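Local coordinates for putative metal-dependent hydrolase (Parabacteroides distasonis ATCC 8503, PDB 3KL7), which probably acts as a metal-dependent hydrolase of the metallo-beta-lactamase superfamily, holding two zinc ions at its metal site, at residues I119-N131 with D145-Y158. Sequence-based numbering, arbitrary orientation.
With GOL (glycerol), chain G.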
ATOM      1  N   ILE A 119      -7.346 -16.191  -2.617  1.00 18.39           N
ATOM      2  CA  ILE A 119      -7.607 -16.008  -1.173  1.00 18.83           C
ATOM      3  C   ILE A 119      -9.076 -15.666  -1.031  1.00 18.30           C
ATOM      4  O   ILE A 119      -9.519 -14.624  -1.506  1.00 17.81           O
ATOM      5  CB  ILE A 119      -6.787 -14.849  -0.557  1.00 19.45           C
ATOM      6  CG1 ILE A 119      -5.335 -14.906  -0.999  1.00 20.79           C
ATOM      7  CG2 ILE A 119      -6.867 -14.905   0.984  1.00 21.16           C
ATOM      8  CD1 ILE A 119      -4.735 -16.251  -0.831  1.00 23.82           C
ATOM      9  N   SER A 120      -9.828 -16.529  -0.362  1.00 18.06           N
ATOM     10  CA  SER A 120     -11.281 -16.422  -0.368  1.00 18.47           C
ATOM     11  C   SER A 120     -11.801 -15.173   0.328  1.00 18.72           C
ATOM     12  O   SER A 120     -12.920 -14.757   0.071  1.00 19.32           O
ATOM     13  CB  SER A 120     -11.906 -17.652   0.267  1.00 18.21           C
ATOM     14  OG  SER A 120     -11.627 -17.694   1.652  1.00 19.57           O
ATOM     15  N   TYR A 121     -10.986 -14.580   1.208  1.00 18.74           N
ATOM     16  CA  TYR A 121     -11.412 -13.420   2.002  1.00 18.84           C
ATOM     17  C   TYR A 121     -10.799 -12.102   1.522  1.00 18.72           C
ATOM     18  O   TYR A 121     -11.058 -11.048   2.106  1.00 18.99           O
ATOM     19  CB  TYR A 121     -11.080 -13.636   3.494  1.00 18.88           C
ATOM     20  CG  TYR A 121      -9.619 -13.870   3.791  1.00 19.08           C
ATOM     21  CD1 TYR A 121      -8.733 -12.798   3.919  1.00 19.16           C
ATOM     22  CD2 TYR A 121      -9.121 -15.164   3.974  1.00 19.57           C
ATOM     23  CE1 TYR A 121      -7.355 -13.010   4.203  1.00 20.06           C
ATOM     24  CE2 TYR A 121      -7.746 -15.391   4.260  1.00 19.63           C
ATOM     25  CZ  TYR A 121      -6.878 -14.306   4.370  1.00 20.65           C
ATOM     26  OH  TYR A 121      -5.529 -14.514   4.646  1.00 21.94           O
HETATM   27  N   MSE A 122      -9.992 -12.151   0.465  1.00 18.10           N
HETATM   28  CA  MSE A 122      -9.311 -10.946  -0.005  1.00 17.49           C
HETATM   29  C   MSE A 122      -8.888 -11.065  -1.445  1.00 17.70           C
HETATM   30  O   MSE A 122      -7.934 -11.793  -1.762  1.00 17.82           O
HETATM   31  CB  MSE A 122      -8.078 -10.652   0.848  1.00 16.54           C
HETATM   32  CG  MSE A 122      -7.357  -9.375   0.421  1.00 15.75           C
HETATM   33 SE   MSE A 122      -5.784  -9.025   1.399  0.75  8.84          SE
HETATM   34  CE  MSE A 122      -4.666 -10.361   0.614  1.00 12.52           C
ATOM     35  N   LYS A 123      -9.591 -10.337  -2.327  1.00 17.58           N
ATOM     36  CA  LYS A 123      -9.245 -10.298  -3.736  1.00 17.10           C
ATOM     37  C   LYS A 123      -8.125  -9.324  -3.895  1.00 16.99           C
ATOM     38  O   LYS A 123      -8.116  -8.282  -3.248  1.00 16.57           O
ATOM     39  CB  LYS A 123     -10.460  -9.866  -4.586  1.00 17.00           C
ATOM     40  CG  LYS A 123     -10.146  -9.661  -6.067  1.00 17.65           C
ATOM     41  CD  LYS A 123     -11.413  -9.429  -6.898  1.00 17.29           C
ATOM     42  CE  LYS A 123     -11.972  -8.019  -6.682  1.00 17.53           C
ATOM     43  NZ  LYS A 123     -13.039  -7.676  -7.655  1.00 16.91           N
ATOM     44  N   ILE A 124      -7.154  -9.666  -4.741  1.00 17.17           N
ATOM     45  CA  ILE A 124      -6.025  -8.771  -5.021  1.00 17.17           C
ATOM     46  C   ILE A 124      -5.991  -8.421  -6.489  1.00 17.01           C
ATOM     47  O   ILE A 124      -6.110  -9.289  -7.341  1.00 16.85           O
ATOM     48  CB  ILE A 124      -4.640  -9.424  -4.681  1.00 17.17           C
ATOM     49  CG1 ILE A 124      -4.644 -10.075  -3.305  1.00 17.54           C
ATOM     50  CG2 ILE A 124      -3.556  -8.398  -4.740  1.00 17.18           C
ATOM     51  CD1 ILE A 124      -3.336 -10.857  -2.996  1.00 16.19           C
ATOM     52  N   GLU A 125      -5.806  -7.142  -6.782  1.00 17.34           N
ATOM     53  CA  GLU A 125      -5.513  -6.711  -8.133  1.00 17.41           C
ATOM     54  C   GLU A 125      -4.210  -5.938  -8.113  1.00 17.34           C
ATOM     55  O   GLU A 125      -4.019  -5.073  -7.284  1.00 18.31           O
ATOM     56  CB  GLU A 125      -6.673  -5.842  -8.686  1.00 17.39           C
ATOM     57  CG  GLU A 125      -8.034  -6.541  -8.586  1.00 17.37           C
ATOM     58  CD  GLU A 125      -9.205  -5.608  -8.780  1.00 19.18           C
ATOM     59  OE1 GLU A 125      -9.530  -5.296  -9.952  1.00 16.59           O
ATOM     60  OE2 GLU A 125      -9.820  -5.202  -7.750  1.00 18.49           O
ATOM     61  N   ALA A 126      -3.302  -6.278  -9.017  1.00 17.30           N
ATOM     62  CA  ALA A 126      -2.055  -5.555  -9.147  1.00 17.09           C
ATOM     63  C   ALA A 126      -2.189  -4.474 -10.224  1.00 17.25           C
ATOM     64  O   ALA A 126      -2.618  -4.738 -11.369  1.00 17.01           O
ATOM     65  CB  ALA A 126      -0.875  -6.525  -9.485  1.00 17.35           C
ATOM     66  N   VAL A 127      -1.823  -3.264  -9.856  1.00 17.02           N
ATOM     67  CA  VAL A 127      -1.944  -2.134 -10.733  1.00 16.76           C
ATOM     68  C   VAL A 127      -0.561  -1.461 -10.850  1.00 16.54           C
ATOM     69  O   VAL A 127       0.327  -1.739 -10.056  1.00 16.41           O
ATOM     70  CB  VAL A 127      -3.014  -1.137 -10.206  1.00 16.65           C
ATOM     71  CG1 VAL A 127      -4.444  -1.755 -10.336  1.00 16.32           C
ATOM     72  CG2 VAL A 127      -2.717  -0.743  -8.753  1.00 16.64           C
ATOM     73  N   PRO A 128      -0.377  -0.598 -11.859  1.00 16.35           N
ATOM     74  CA  PRO A 128       0.926   0.005 -12.048  1.00 16.58           C
ATOM     75  C   PRO A 128       1.318   0.979 -10.939  1.00 16.64           C
ATOM     76  O   PRO A 128       0.459   1.555 -10.266  1.00 16.70           O
ATOM     77  CB  PRO A 128       0.788   0.742 -13.401  1.00 16.95           C
ATOM     78  CG  PRO A 128      -0.425   0.187 -14.030  1.00 16.77           C
ATOM     79  CD  PRO A 128      -1.318  -0.211 -12.919  1.00 16.60           C
ATOM     80  N   ALA A 129       2.614   1.140 -10.757  1.00 16.52           N
ATOM     81  CA  ALA A 129       3.152   2.092  -9.837  1.00 16.84           C
ATOM     82  C   ALA A 129       4.572   2.467 -10.365  1.00 17.27           C
ATOM     83  O   ALA A 129       5.508   1.644 -10.278  1.00 17.71           O
ATOM     84  CB  ALA A 129       3.219   1.490  -8.429  1.00 16.14           C
ATOM     85  N   TYR A 130       4.706   3.693 -10.932  1.00 16.99           N
ATOM     86  CA  TYR A 130       5.982   4.145 -11.563  1.00 16.85           C
ATOM     87  C   TYR A 130       6.109   5.672 -11.636  1.00 16.78           C
ATOM     88  O   TYR A 130       5.128   6.420 -11.438  1.00 16.88           O
ATOM     89  CB  TYR A 130       6.114   3.579 -12.978  1.00 16.59           C
ATOM     90  CG  TYR A 130       4.998   4.007 -13.915  1.00 15.93           C
ATOM     91  CD1 TYR A 130       3.777   3.330 -13.929  1.00 15.26           C
ATOM     92  CD2 TYR A 130       5.163   5.089 -14.786  1.00 15.27           C
ATOM     93  CE1 TYR A 130       2.748   3.715 -14.778  1.00 14.28           C
ATOM     94  CE2 TYR A 130       4.147   5.484 -15.636  1.00 14.56           C
ATOM     95  CZ  TYR A 130       2.928   4.789 -15.628  1.00 15.13           C
ATOM     96  OH  TYR A 130       1.899   5.176 -16.478  1.00 14.28           O
ATOM     97  N   ASN A 131       7.323   6.130 -11.930  1.00 16.29           N
ATOM     98  CA  ASN A 131       7.626   7.555 -11.991  1.00 15.63           C
ATOM     99  C   ASN A 131       7.327   8.097 -13.366  1.00 15.55           C
ATOM    100  O   ASN A 131       7.560   7.429 -14.372  1.00 15.28           O
ATOM    101  CB  ASN A 131       9.099   7.796 -11.641  1.00 15.64           C
ATOM    102  CG  ASN A 131       9.381   7.646 -10.148  1.00 15.53           C
ATOM    103  OD1 ASN A 131       9.829   6.574  -9.685  1.00 14.47           O
ATOM    104  ND2 ASN A 131       9.111   8.714  -9.377  1.00 12.66           N
ATOM    105  N   ASP A 145       7.123  -2.576 -10.959  1.00 16.53           N
ATOM    106  CA  ASP A 145       6.568  -2.587  -9.604  1.00 16.26           C
ATOM    107  C   ASP A 145       5.017  -2.570  -9.584  1.00 16.40           C
ATOM    108  O   ASP A 145       4.361  -2.250 -10.581  1.00 16.85           O
ATOM    109  CB  ASP A 145       7.096  -1.366  -8.821  1.00 16.13           C
ATOM    110  CG  ASP A 145       8.649  -1.260  -8.833  1.00 15.95           C
ATOM    111  OD1 ASP A 145       9.330  -2.299  -9.035  1.00 14.85           O
ATOM    112  OD2 ASP A 145       9.178  -0.131  -8.619  1.00 14.25           O
ATOM    113  N   ASN A 146       4.452  -2.899  -8.424  1.00 16.33           N
ATOM    114  CA  ASN A 146       2.995  -3.003  -8.261  1.00 15.85           C
ATOM    115  C   ASN A 146       2.465  -2.075  -7.236  1.00 15.67           C
ATOM    116  O   ASN A 146       3.079  -1.858  -6.192  1.00 15.33           O
ATOM    117  CB  ASN A 146       2.605  -4.422  -7.791  1.00 16.28           C
ATOM    118  CG  ASN A 146       2.827  -5.475  -8.837  1.00 16.35           C
ATOM    119  OD1 ASN A 146       2.779  -5.207 -10.054  1.00 16.83           O
ATOM    120  ND2 ASN A 146       3.070  -6.693  -8.382  1.00 15.97           N
ATOM    121  N   GLY A 147       1.308  -1.525  -7.517  1.00 16.09           N
ATOM    122  CA  GLY A 147       0.384  -1.126  -6.460  1.00 16.29           C
ATOM    123  C   GLY A 147      -0.612  -2.288  -6.350  1.00 16.16           C
ATOM    124  O   GLY A 147      -0.626  -3.150  -7.230  1.00 16.09           O
ATOM    125  N   TYR A 148      -1.428  -2.312  -5.275  1.00 15.66           N
ATOM    126  CA  TYR A 148      -2.453  -3.372  -5.065  1.00 15.70           C
ATOM    127  C   TYR A 148      -3.793  -2.797  -4.664  1.00 15.39           C
ATOM    128  O   TYR A 148      -3.853  -1.855  -3.921  1.00 15.16           O
ATOM    129  CB  TYR A 148      -2.014  -4.355  -3.967  1.00 16.02           C
ATOM    130  CG  TYR A 148      -0.751  -5.041  -4.287  1.00 16.77           C
ATOM    131  CD1 TYR A 148      -0.690  -5.969  -5.322  1.00 17.24           C
ATOM    132  CD2 TYR A 148       0.414  -4.756  -3.587  1.00 15.94           C
ATOM    133  CE1 TYR A 148       0.488  -6.598  -5.636  1.00 17.65           C
ATOM    134  CE2 TYR A 148       1.585  -5.373  -3.897  1.00 16.48           C
ATOM    135  CZ  TYR A 148       1.625  -6.299  -4.930  1.00 16.37           C
ATOM    136  OH  TYR A 148       2.815  -6.921  -5.252  1.00 15.90           O
ATOM    137  N   ILE A 149      -4.871  -3.387  -5.184  1.00 15.20           N
ATOM    138  CA  ILE A 149      -6.204  -3.110  -4.696  1.00 14.63           C
ATOM    139  C   ILE A 149      -6.642  -4.376  -3.982  1.00 14.30           C
ATOM    140  O   ILE A 149      -6.667  -5.458  -4.578  1.00 13.78           O
ATOM    141  CB  ILE A 149      -7.222  -2.797  -5.846  1.00 14.66           C
ATOM    142  CG1 ILE A 149      -6.686  -1.736  -6.795  1.00 14.68           C
ATOM    143  CG2 ILE A 149      -8.561  -2.354  -5.276  1.00 13.47           C
ATOM    144  CD1 ILE A 149      -7.605  -1.497  -8.004  1.00 12.69           C
ATOM    145  N   LEU A 150      -6.969  -4.231  -2.707  1.00 14.41           N
ATOM    146  CA  LEU A 150      -7.370  -5.325  -1.869  1.00 14.37           C
ATOM    147  C   LEU A 150      -8.811  -5.165  -1.572  1.00 14.67           C
ATOM    148  O   LEU A 150      -9.230  -4.110  -1.086  1.00 16.19           O
ATOM    149  CB  LEU A 150      -6.579  -5.291  -0.566  1.00 14.20           C
ATOM    150  CG  LEU A 150      -5.083  -5.247  -0.776  1.00 12.76           C
ATOM    151  CD1 LEU A 150      -4.361  -5.121   0.559  1.00 12.67           C
ATOM    152  CD2 LEU A 150      -4.653  -6.496  -1.532  1.00 11.80           C
ATOM    153  N   THR A 151      -9.596  -6.189  -1.862  1.00 14.18           N
ATOM    154  CA  THR A 151     -11.027  -6.119  -1.650  1.00 14.02           C
ATOM    155  C   THR A 151     -11.449  -7.099  -0.545  1.00 13.78           C
ATOM    156  O   THR A 151     -11.190  -8.280  -0.636  1.00 13.65           O
ATOM    157  CB  THR A 151     -11.806  -6.418  -2.959  1.00 14.65           C
ATOM    158  OG1 THR A 151     -11.346  -5.531  -4.012  1.00 14.12           O
ATOM    159  CG2 THR A 151     -13.327  -6.235  -2.741  1.00 12.71           C
ATOM    160  N   PHE A 152     -12.064  -6.561   0.518  1.00 13.37           N
ATOM    161  CA  PHE A 152     -12.617  -7.358   1.600  1.00 12.74           C
ATOM    162  C   PHE A 152     -14.143  -7.129   1.623  1.00 13.26           C
ATOM    163  O   PHE A 152     -14.592  -6.046   1.961  1.00 13.63           O
ATOM    164  CB  PHE A 152     -12.049  -6.907   2.948  1.00 12.82           C
ATOM    165  CG  PHE A 152     -10.546  -6.764   2.980  1.00 12.06           C
ATOM    166  CD1 PHE A 152      -9.936  -5.572   2.587  1.00 13.30           C
ATOM    167  CD2 PHE A 152      -9.749  -7.800   3.427  1.00 11.68           C
ATOM    168  CE1 PHE A 152      -8.543  -5.433   2.639  1.00 13.44           C
ATOM    169  CE2 PHE A 152      -8.351  -7.673   3.467  1.00 13.58           C
ATOM    170  CZ  PHE A 152      -7.754  -6.491   3.085  1.00 12.83           C
ATOM    171  N   ASP A 153     -14.923  -8.135   1.235  1.00 13.35           N
ATOM    172  CA  ASP A 153     -16.383  -8.057   1.342  1.00 14.44           C
ATOM    173  C   ASP A 153     -16.899  -6.685   0.820  1.00 15.19           C
ATOM    174  O   ASP A 153     -17.683  -6.015   1.472  1.00 15.03           O
ATOM    175  CB  ASP A 153     -16.784  -8.273   2.820  1.00 13.94           C
ATOM    176  CG  ASP A 153     -18.282  -8.385   3.026  1.00 14.41           C
ATOM    177  OD1 ASP A 153     -19.005  -8.792   2.091  1.00 15.29           O
ATOM    178  OD2 ASP A 153     -18.739  -8.083   4.153  1.00 12.93           O
ATOM    179  N   GLY A 154     -16.415  -6.275  -0.351  1.00 16.30           N
ATOM    180  CA  GLY A 154     -16.873  -5.027  -0.984  1.00 16.64           C
ATOM    181  C   GLY A 154     -16.051  -3.782  -0.635  1.00 17.21           C
ATOM    182  O   GLY A 154     -16.133  -2.777  -1.328  1.00 18.00           O
ATOM    183  N   LEU A 155     -15.269  -3.842   0.444  1.00 17.11           N
ATOM    184  CA  LEU A 155     -14.447  -2.702   0.848  1.00 16.97           C
ATOM    185  C   LEU A 155     -13.146  -2.755   0.079  1.00 16.17           C
ATOM    186  O   LEU A 155     -12.388  -3.701   0.230  1.00 16.12           O
ATOM    187  CB  LEU A 155     -14.165  -2.758   2.352  1.00 17.28           C
ATOM    188  CG  LEU A 155     -13.451  -1.560   2.946  1.00 17.24           C
ATOM    189  CD1 LEU A 155     -14.396  -0.422   3.060  1.00 19.01           C
ATOM    190  CD2 LEU A 155     -12.902  -1.916   4.305  1.00 19.08           C
ATOM    191  N   ARG A 156     -12.891  -1.731  -0.743  1.00 15.40           N
ATOM    192  CA  ARG A 156     -11.697  -1.699  -1.615  1.00 15.28           C
ATOM    193  C   ARG A 156     -10.625  -0.759  -1.094  1.00 14.79           C
ATOM    194  O   ARG A 156     -10.854   0.417  -0.925  1.00 15.23           O
ATOM    195  CB  ARG A 156     -12.094  -1.329  -3.061  1.00 15.25           C
ATOM    196  CG  ARG A 156     -12.933  -2.446  -3.747  1.00 15.16           C
ATOM    197  CD  ARG A 156     -13.701  -1.992  -5.003  1.00 15.49           C
ATOM    198  NE  ARG A 156     -12.864  -1.417  -6.070  1.00 15.90           N
ATOM    199  CZ  ARG A 156     -11.991  -2.105  -6.817  1.00 17.20           C
ATOM    200  NH1 ARG A 156     -11.782  -3.388  -6.612  1.00 17.46           N
ATOM    201  NH2 ARG A 156     -11.315  -1.492  -7.764  1.00 19.48           N
ATOM    202  N   VAL A 157      -9.455  -1.309  -0.838  1.00 14.71           N
ATOM    203  CA  VAL A 157      -8.330  -0.555  -0.270  1.00 14.61           C
ATOM    204  C   VAL A 157      -7.233  -0.541  -1.306  1.00 15.14           C
ATOM    205  O   VAL A 157      -6.741  -1.596  -1.700  1.00 16.02           O
ATOM    206  CB  VAL A 157      -7.798  -1.229   1.017  1.00 14.24           C
ATOM    207  CG1 VAL A 157      -6.630  -0.432   1.618  1.00 13.27           C
ATOM    208  CG2 VAL A 157      -8.922  -1.406   2.028  1.00 14.34           C
ATOM    209  N   TYR A 158      -6.869   0.651  -1.768  1.00 15.15           N
ATOM    210  CA  TYR A 158      -5.804   0.815  -2.777  1.00 14.96           C
ATOM    211  C   TYR A 158      -4.514   1.199  -2.085  1.00 14.48           C
ATOM    212  O   TYR A 158      -4.438   2.240  -1.445  1.00 14.30           O
ATOM    213  CB  TYR A 158      -6.211   1.884  -3.793  1.00 15.37           C
ATOM    214  CG  TYR A 158      -5.111   2.327  -4.748  1.00 16.37           C
ATOM    215  CD1 TYR A 158      -4.251   1.417  -5.319  1.00 16.50           C
ATOM    216  CD2 TYR A 158      -4.972   3.658  -5.094  1.00 17.10           C
ATOM    217  CE1 TYR A 158      -3.245   1.827  -6.212  1.00 17.61           C
ATOM    218  CE2 TYR A 158      -3.960   4.082  -5.980  1.00 18.41           C
ATOM    219  CZ  TYR A 158      -3.105   3.156  -6.529  1.00 17.82           C
ATOM    220  OH  TYR A 158      -2.109   3.570  -7.405  1.00 19.36           O
TER
HETATM  221  C1  GOL G 306     -14.491 -11.437   0.433  1.00 46.19           C
HETATM  222  O1  GOL G 306     -13.842 -11.017   1.646  1.00 46.54           O
HETATM  223  C2  GOL G 306     -13.572 -11.183  -0.767  1.00 46.37           C
HETATM  224  O2  GOL G 306     -13.545  -9.804  -1.077  1.00 45.99           O
HETATM  225  C3  GOL G 306     -14.048 -11.987  -1.987  1.00 46.67           C
HETATM  226  O3  GOL G 306     -13.199 -11.767  -3.096  1.00 45.36           O
HETATM  227  O   HOH W   1      -9.185  -6.191  -5.350  1.00 10.57           O
HETATM  228  O   HOH W   2       0.214   2.169  -7.665  1.00 11.11           O
HETATM  229  O   HOH W   3      -2.242   2.591 -10.344  1.00 21.23           O
HETATM  230  O   HOH W   4       4.355  -0.196 -13.264  1.00 11.38           O
HETATM  231  O   HOH W   5       6.797  -0.052 -12.016  1.00 18.58           O
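Glu-125 reaches past its own strand partner to Arg-156, one strand further on, in a salt bridge of 2.9 Å from OE2 to NH1. OE2 uses its syn lone pair and lies in the guanidinium plane, while the carboxylate plane is turned 50° from it. Ile-149 CG2 lies against one face of the guanidinium, and a water joins OE2 to Ile-149 O and Thr-151 OG1. The backbones of strands 123-128 and 146-152 run antiparallel, with paired bonds at Lys-123/Thr-151, Glu-125/Ile-149 and Val-127/Gly-147. The last pair is less regular: Val-127 N sits 46° out of the plane of the Gly-147 carbonyl. Val-127 CG2 packs on the Gly-147 backbone and, 3.7 Å away, on Tyr-158 CE1.

On the other face, Ile-124 CG2 touches Tyr-148 CD1 and Leu-150 CD2. Selenomethionine Met-122 runs alongside Phe-152, a chi1 of -178° bringing CG and SE to ring atoms CE2 and CZ in an oblique Met-aromatic contact. This largely apolar face, where Tyr-148 OH bonds Ile-71 O, meets strands 39-44 and 68-71 of the second sheet, as in the metallo-beta-lactamase sandwich; Asp-145 touches zinc ligand His-73, and strand 115-116 flanks 123-128 at the sheet edge.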